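Local coordinates for inorganic pyrophosphatase (Shewanella sp. AS-11, PDB 6LL8), which probably catalyses the metal-dependent hydrolysis of diphosphate to two phosphate ions, with manganese as its likely natural cofactor, at residues A[73-78]-A[96-101]; A[90-95]-A[109-114]. One frame throughout, in Å; residues are numbered along the deposited sequence.

Interaction 1. Residues A[73-78]-A[96-101]. With CA (calcium ion), chain H; MG (magnesium ion), chain C; MG (magnesium ion), chain D; 2PN (imidodiphosphoric acid), chain I.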
loop_
_atom_site.group_PDB
_atom_site.type_symbol
_atom_site.label_atom_id
_atom_site.label_comp_id
_atom_site.label_asym_id
_atom_site.label_seq_id
_atom_site.Cartn_x
_atom_site.Cartn_y
_atom_site.Cartn_z
ATOM N N ASP A 73 1.685 4.742 -6.425
ATOM C CA ASP A 73 1.778 3.583 -5.512
ATOM C C ASP A 73 1.153 2.311 -6.087
ATOM O O ASP A 73 0.889 1.392 -5.300
ATOM C CB ASP A 73 1.231 3.942 -4.139
ATOM C CG ASP A 73 1.486 3.018 -2.992
ATOM O OD1 ASP A 73 2.634 2.504 -2.842
ATOM O OD2 ASP A 73 0.541 2.868 -2.204
ATOM N N HIS A 74 1.011 2.202 -7.395
ATOM C CA HIS A 74 0.703 0.940 -8.091
ATOM C C HIS A 74 0.843 1.145 -9.591
ATOM O O HIS A 74 0.896 2.294 -10.035
ATOM C CB HIS A 74 -0.710 0.447 -7.759
ATOM C CG HIS A 74 -1.771 1.210 -8.438
ATOM N ND1 HIS A 74 -2.362 0.746 -9.605
ATOM C CD2 HIS A 74 -2.332 2.383 -8.103
ATOM C CE1 HIS A 74 -3.254 1.679 -9.945
ATOM N NE2 HIS A 74 -3.299 2.677 -9.061
ATOM N N SER A 75 0.754 0.059 -10.358
ATOM C CA SER A 75 0.588 0.177 -11.811
ATOM C C SER A 75 -0.335 -0.913 -12.353
ATOM O O SER A 75 -0.066 -1.469 -13.430
ATOM C CB SER A 75 1.900 0.239 -12.532
ATOM O OG SER A 75 2.715 -0.899 -12.286
ATOM N N GLU A 76 -1.437 -1.161 -11.644
ATOM C CA GLU A 76 -2.340 -2.294 -11.919
ATOM C C GLU A 76 -3.730 -1.837 -12.332
ATOM O O GLU A 76 -4.329 -0.992 -11.666
ATOM C CB GLU A 76 -2.541 -3.124 -10.643
ATOM C CG GLU A 76 -1.273 -3.683 -10.038
ATOM C CD GLU A 76 -0.538 -4.735 -10.839
ATOM O OE1 GLU A 76 -1.167 -5.486 -11.579
ATOM O OE2 GLU A 76 0.688 -4.774 -10.716
ATOM N N ILE A 77 -4.300 -2.507 -13.337
ATOM C CA ILE A 77 -5.717 -2.296 -13.675
ATOM C C ILE A 77 -6.585 -2.544 -12.449
ATOM O O ILE A 77 -7.499 -1.757 -12.183
ATOM C CB ILE A 77 -6.140 -3.177 -14.854
ATOM C CG1 ILE A 77 -5.464 -2.681 -16.123
ATOM C CG2 ILE A 77 -7.646 -3.243 -15.038
ATOM C CD1 ILE A 77 -5.652 -3.628 -17.305
ATOM N N THR A 78 -6.341 -3.607 -11.690
ATOM C CA THR A 78 -7.211 -3.996 -10.568
ATOM C C THR A 78 -7.172 -2.990 -9.420
ATOM O O THR A 78 -8.038 -3.060 -8.541
ATOM C CB THR A 78 -6.836 -5.379 -10.007
ATOM O OG1 THR A 78 -5.435 -5.350 -9.702
ATOM C CG2 THR A 78 -7.207 -6.530 -10.925
ATOM N N HIS A 96 6.352 -0.609 -7.007
ATOM C CA HIS A 96 5.858 -1.979 -7.224
ATOM C C HIS A 96 6.374 -2.549 -8.537
ATOM O O HIS A 96 6.935 -1.818 -9.373
ATOM C CB HIS A 96 4.320 -2.018 -7.224
ATOM C CG HIS A 96 3.723 -1.788 -5.877
ATOM N ND1 HIS A 96 3.485 -0.512 -5.359
ATOM C CD2 HIS A 96 3.301 -2.658 -4.920
ATOM C CE1 HIS A 96 2.967 -0.646 -4.137
ATOM N NE2 HIS A 96 2.827 -1.942 -3.851
ATOM N N LYS A 97 6.127 -3.832 -8.740
ATOM C CA LYS A 97 6.270 -4.462 -10.044
ATOM C C LYS A 97 5.516 -3.670 -11.095
ATOM O O LYS A 97 4.575 -2.920 -10.790
ATOM C CB LYS A 97 5.725 -5.883 -9.961
ATOM C CG LYS A 97 4.211 -6.007 -9.884
ATOM C CD LYS A 97 3.793 -7.452 -9.649
ATOM C CE LYS A 97 2.311 -7.659 -9.479
ATOM N NZ LYS A 97 1.542 -7.365 -10.708
ATOM N N LEU A 98 5.907 -3.883 -12.340
ATOM C CA LEU A 98 5.199 -3.261 -13.465
ATOM C C LEU A 98 3.954 -4.080 -13.773
ATOM O O LEU A 98 4.049 -5.238 -14.167
ATOM C CB LEU A 98 6.105 -3.175 -14.678
ATOM C CG LEU A 98 5.508 -2.472 -15.884
ATOM C CD1 LEU A 98 5.101 -1.041 -15.548
ATOM C CD2 LEU A 98 6.472 -2.495 -17.043
ATOM N N GLY A 99 2.808 -3.464 -13.552
ATOM C CA GLY A 99 1.519 -4.091 -13.792
ATOM C C GLY A 99 1.000 -3.830 -15.169
ATOM O O GLY A 99 1.708 -3.396 -16.084
ATOM N N ASP A 100 -0.297 -4.113 -15.333
ATOM C CA ASP A 100 -0.937 -4.167 -16.657
ATOM C C ASP A 100 -1.624 -2.866 -17.045
ATOM O O ASP A 100 -2.274 -2.846 -18.088
ATOM C CB ASP A 100 -1.837 -5.383 -16.744
ATOM C CG ASP A 100 -2.936 -5.466 -15.718
ATOM O OD1 ASP A 100 -2.964 -4.666 -14.787
ATOM O OD2 ASP A 100 -3.757 -6.444 -15.880
ATOM N N LEU A 101 -1.394 -1.762 -16.326
ATOM C CA LEU A 101 -1.728 -0.470 -16.917
ATOM C C LEU A 101 -0.939 -0.273 -18.210
ATOM O O LEU A 101 0.212 -0.752 -18.361
ATOM C CB LEU A 101 -1.463 0.691 -15.960
ATOM C CG LEU A 101 -2.383 0.777 -14.754
ATOM C CD1 LEU A 101 -1.968 1.936 -13.884
ATOM C CD2 LEU A 101 -3.846 0.874 -15.148
HETATM CA CA CA H . 2.190 -2.620 -18.631
HETATM MG MG MG C . 0.263 1.494 -0.778
HETATM MG MG MG D . 3.679 2.059 -1.016
HETATM P P1 2PN I . 2.361 -0.781 -0.482
HETATM O O1 2PN I . 1.097 -0.250 -1.153
HETATM O O2 2PN I . 2.225 -0.858 1.016
HETATM O O3 2PN I . 3.579 0.014 -0.913
HETATM N N1 2PN I . 2.582 -2.312 -1.043
HETATM P P2 2PN I . 2.465 -3.822 -0.388
HETATM O O4 2PN I . 1.563 -4.585 -1.353
HETATM O O5 2PN I . 1.823 -3.700 0.977
HETATM O O6 2PN I . 3.857 -4.405 -0.333
HETATM O O HOH W 1 4.883 0.040 -10.965
HETATM O O HOH W 2 1.955 -2.632 -9.633
HETATM O O HOH W 3 -4.740 -5.747 -13.010
#

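Interaction 2. Residues A[90-95]-A[109-114]. With MG (magnesium ion), chain D.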
loop_
_atom_site.group_PDB
_atom_site.type_symbol
_atom_site.label_atom_id
_atom_site.label_comp_id
_atom_site.label_asym_id
_atom_site.label_seq_id
_atom_site.Cartn_x
_atom_site.Cartn_y
_atom_site.Cartn_z
ATOM N N VAL A 90 -1.025 10.478 -17.187
ATOM C CA VAL A 90 0.093 11.366 -17.480
ATOM C C VAL A 90 1.341 10.981 -16.704
ATOM O O VAL A 90 2.441 11.393 -17.071
ATOM C CB VAL A 90 -0.263 12.843 -17.286
ATOM C CG1 VAL A 90 -1.331 13.259 -18.290
ATOM C CG2 VAL A 90 -0.671 13.175 -15.859
ATOM N N GLY A 91 1.183 10.190 -15.657
ATOM C CA GLY A 91 2.334 9.827 -14.840
ATOM C C GLY A 91 2.050 8.656 -13.949
ATOM O O GLY A 91 0.876 8.403 -13.625
ATOM N N ILE A 92 3.103 7.972 -13.532
ATOM C CA ILE A 92 3.075 6.947 -12.476
ATOM C C ILE A 92 4.281 7.218 -11.597
ATOM O O ILE A 92 5.409 7.288 -12.123
ATOM C CB ILE A 92 3.132 5.517 -13.011
ATOM C CG1 ILE A 92 1.977 5.261 -13.998
ATOM C CG2 ILE A 92 3.122 4.518 -11.866
ATOM C CD1 ILE A 92 2.073 3.926 -14.700
ATOM N N VAL A 93 4.082 7.300 -10.296
ATOM C CA VAL A 93 5.185 7.290 -9.307
ATOM C C VAL A 93 4.934 6.104 -8.403
ATOM O O VAL A 93 3.847 5.982 -7.823
ATOM C CB VAL A 93 5.319 8.623 -8.554
ATOM C CG1 VAL A 93 4.051 9.070 -7.847
ATOM C CG2 VAL A 93 6.488 8.543 -7.599
ATOM N N ASP A 94 5.915 5.202 -8.287
ATOM C CA ASP A 94 5.622 3.912 -7.639
ATOM C C ASP A 94 6.900 3.197 -7.278
ATOM O O ASP A 94 8.004 3.602 -7.647
ATOM C CB ASP A 94 4.739 3.061 -8.555
ATOM C CG ASP A 94 4.151 1.826 -7.907
ATOM O OD1 ASP A 94 4.003 1.834 -6.646
ATOM O OD2 ASP A 94 3.826 0.881 -8.635
ATOM N N HIS A 95 6.726 2.065 -6.607
ATOM C CA HIS A 95 7.792 1.165 -6.127
ATOM C C HIS A 95 7.332 -0.297 -6.162
ATOM O O HIS A 95 7.861 -1.115 -5.425
ATOM C CB HIS A 95 8.271 1.598 -4.746
ATOM C CG HIS A 95 7.264 1.521 -3.633
ATOM N ND1 HIS A 95 7.630 1.065 -2.392
ATOM C CD2 HIS A 95 5.967 1.899 -3.519
ATOM C CE1 HIS A 95 6.569 1.174 -1.585
ATOM N NE2 HIS A 95 5.535 1.678 -2.224
ATOM N N CYS A 109 7.158 8.175 -15.881
ATOM C CA CYS A 109 7.192 7.175 -14.805
ATOM C C CYS A 109 8.421 7.447 -13.966
ATOM O O CYS A 109 9.553 7.486 -14.471
ATOM C CB CYS A 109 7.248 5.744 -15.294
ATOM S SG CYS A 109 5.872 5.296 -16.384
ATOM N N TRP A 110 8.174 7.627 -12.671
ATOM C CA TRP A 110 9.201 7.691 -11.620
ATOM C C TRP A 110 8.991 6.451 -10.773
ATOM O O TRP A 110 8.241 6.490 -9.802
ATOM C CB TRP A 110 9.063 8.972 -10.807
ATOM C CG TRP A 110 9.375 10.250 -11.505
ATOM C CD1 TRP A 110 8.598 10.918 -12.396
ATOM C CD2 TRP A 110 10.505 11.063 -11.229
ATOM N NE1 TRP A 110 9.202 12.086 -12.721
ATOM C CE2 TRP A 110 10.352 12.224 -12.016
ATOM C CE3 TRP A 110 11.614 10.929 -10.403
ATOM C CZ2 TRP A 110 11.282 13.258 -11.973
ATOM C CZ3 TRP A 110 12.527 11.965 -10.353
ATOM C CH2 TRP A 110 12.358 13.099 -11.137
ATOM N N ILE A 111 9.584 5.340 -11.173
ATOM C CA ILE A 111 9.378 4.056 -10.500
ATOM C C ILE A 111 10.747 3.604 -10.028
ATOM O O ILE A 111 11.713 3.590 -10.807
ATOM C CB ILE A 111 8.649 3.040 -11.402
ATOM C CG1 ILE A 111 7.271 3.579 -11.810
ATOM C CG2 ILE A 111 8.576 1.698 -10.681
ATOM C CD1 ILE A 111 6.504 2.734 -12.815
ATOM N N ARG A 112 10.869 3.285 -8.754
ATOM C CA ARG A 112 12.156 2.868 -8.170
ATOM C C ARG A 112 11.877 1.746 -7.197
ATOM O O ARG A 112 10.888 1.826 -6.465
ATOM C CB ARG A 112 12.829 4.021 -7.423
ATOM C CG ARG A 112 13.103 5.258 -8.258
ATOM C CD ARG A 112 14.207 5.100 -9.271
ATOM N NE ARG A 112 14.482 6.430 -9.826
ATOM C CZ ARG A 112 13.791 6.983 -10.860
ATOM N NH1 ARG A 112 12.855 6.308 -11.497
ATOM N NH2 ARG A 112 14.030 8.217 -11.239
ATOM N N PRO A 113 12.755 0.737 -7.112
ATOM C CA PRO A 113 12.509 -0.403 -6.235
ATOM C C PRO A 113 12.963 -0.096 -4.806
ATOM O O PRO A 113 13.833 -0.758 -4.255
ATOM C CB PRO A 113 13.305 -1.511 -6.917
ATOM C CG PRO A 113 14.474 -0.782 -7.485
ATOM C CD PRO A 113 13.909 0.526 -8.003
ATOM N N VAL A 114 12.326 0.915 -4.227
ATOM C CA VAL A 114 12.637 1.429 -2.900
ATOM C C VAL A 114 11.500 1.090 -1.953
ATOM O O VAL A 114 10.484 0.470 -2.298
ATOM C CB VAL A 114 12.966 2.922 -2.945
ATOM C CG1 VAL A 114 14.240 3.148 -3.768
ATOM C CG2 VAL A 114 11.781 3.756 -3.446
HETATM MG MG MG D . 3.679 2.059 -1.016
HETATM O O HOH W 4 10.201 -1.680 -4.099
#

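Interaction 1. Residues A[73-78]-A[96-101]
K97 and E76 form a salt bridge: NZ lies 2.7 Å from E76 OE2, above the carboxylate plane, and the two side chains cross at about a right angle. A water that accepts from S75 N donates both to this OE2 and to K97 O, tying the charged pair to the neighbouring backbone. S75 OG, set between its own backbone N and carbonyl carbon (chi1 58°), accepts the N-H of G99 at 2.9 Å in a nearly straight bond (170°).

L101 can be followed outward over the backbone of 75-77. CB rests near S75 O, and CG lies 3.5 Å from that same oxygen, which also receives the N-H of L101. At the fork, CD1 packs 3.6 Å from S75 C and lies near H74 CE1, while CD2 turns to I77, 4.0 Å from CG1. Beside it D100 OD1 takes the N-H of I77 at 2.9 Å, nearly along the C-O axis, and a water that accepts from T78 N donates to this oxygen as well.

G99 O and L101 O both bind the calcium ion. At the other end of the contact, D73 bridges two magnesium ions, OD2 to one and OD1 to the other, with S16 and S117 hydrogen-bonded to the same carboxylate. H96 NE2 accepts from N1 of imidodiphosphate at 2.8 Å, the ligand nitrogen lying near the ring plane, and ND1 is hydrogen-bonded to D94. D94, H95 and H96 spell the DHH signature that names this family: the histidines line the substrate and metal site, and D94 holds H96 from the second shell.

Interaction 2. Residues A[90-95]-A[109-114]
I92, V93 and D94 pair with C109, W110 and I111 as parallel strands (axes 4.6 Å apart at closest approach, at 7°), joining the edge strand 108-111 to its inner neighbour 88-94. W110 bonds twice to the same strand, N donating to I92 O at 2.8 Å and O accepting from D94 N at 3.1 Å. R112 N continues the ladder to D94 O. The parallel sheet has strand order 3-2-1-4-5-6, a Rossmann-like topology, and V93 and W110 lie on the face covered by helix 117-128, meeting CG2 to CB at 4.1 Å.

On the other face, the I111 and I92 side chains cross obliquely: CG1 of I111 sits beside the backbone N (chi1 -60°), against D94 CB, and the extended chi2 (174°) carries CD1 to 3.9 Å from I92 CG2. An alanine at I111 would probably open a gap beside I92 and leave the D94 methylene without this apolar neighbour. Past the strand, H95 ND1 donates to V114 O at 2.9 Å; the oxygen lies in the ring plane, the donor above the carbonyl plane. This bond helps fix the ring's rotation while NE2 binds a magnesium ion at 2.2 Å, alongside D15, D73 and D147.

Both interactions are partly buried; interaction 2 lies on strands 88-94 and 108-111, interaction 1 in the loops that follow strands 68-72 and 88-94. Interaction 2 is regular sheet structure, built from repeating backbone bonds with apolar packing on the two faces. In interaction 1 a single backbone-to-backbone bond is joined by side-chain oxygens, a salt bridge and waters, and I77 and L98 are exposed. The segments alternate along the chain, and 90-95 runs directly into 96-101. D73 N lies 2.9 Å from V93 O, a probable hydrogen bond carrying the sheet pairing up to the loop. D73 and H95 then share a magnesium ion, so residues just past two neighbouring strands converge on one metal centre.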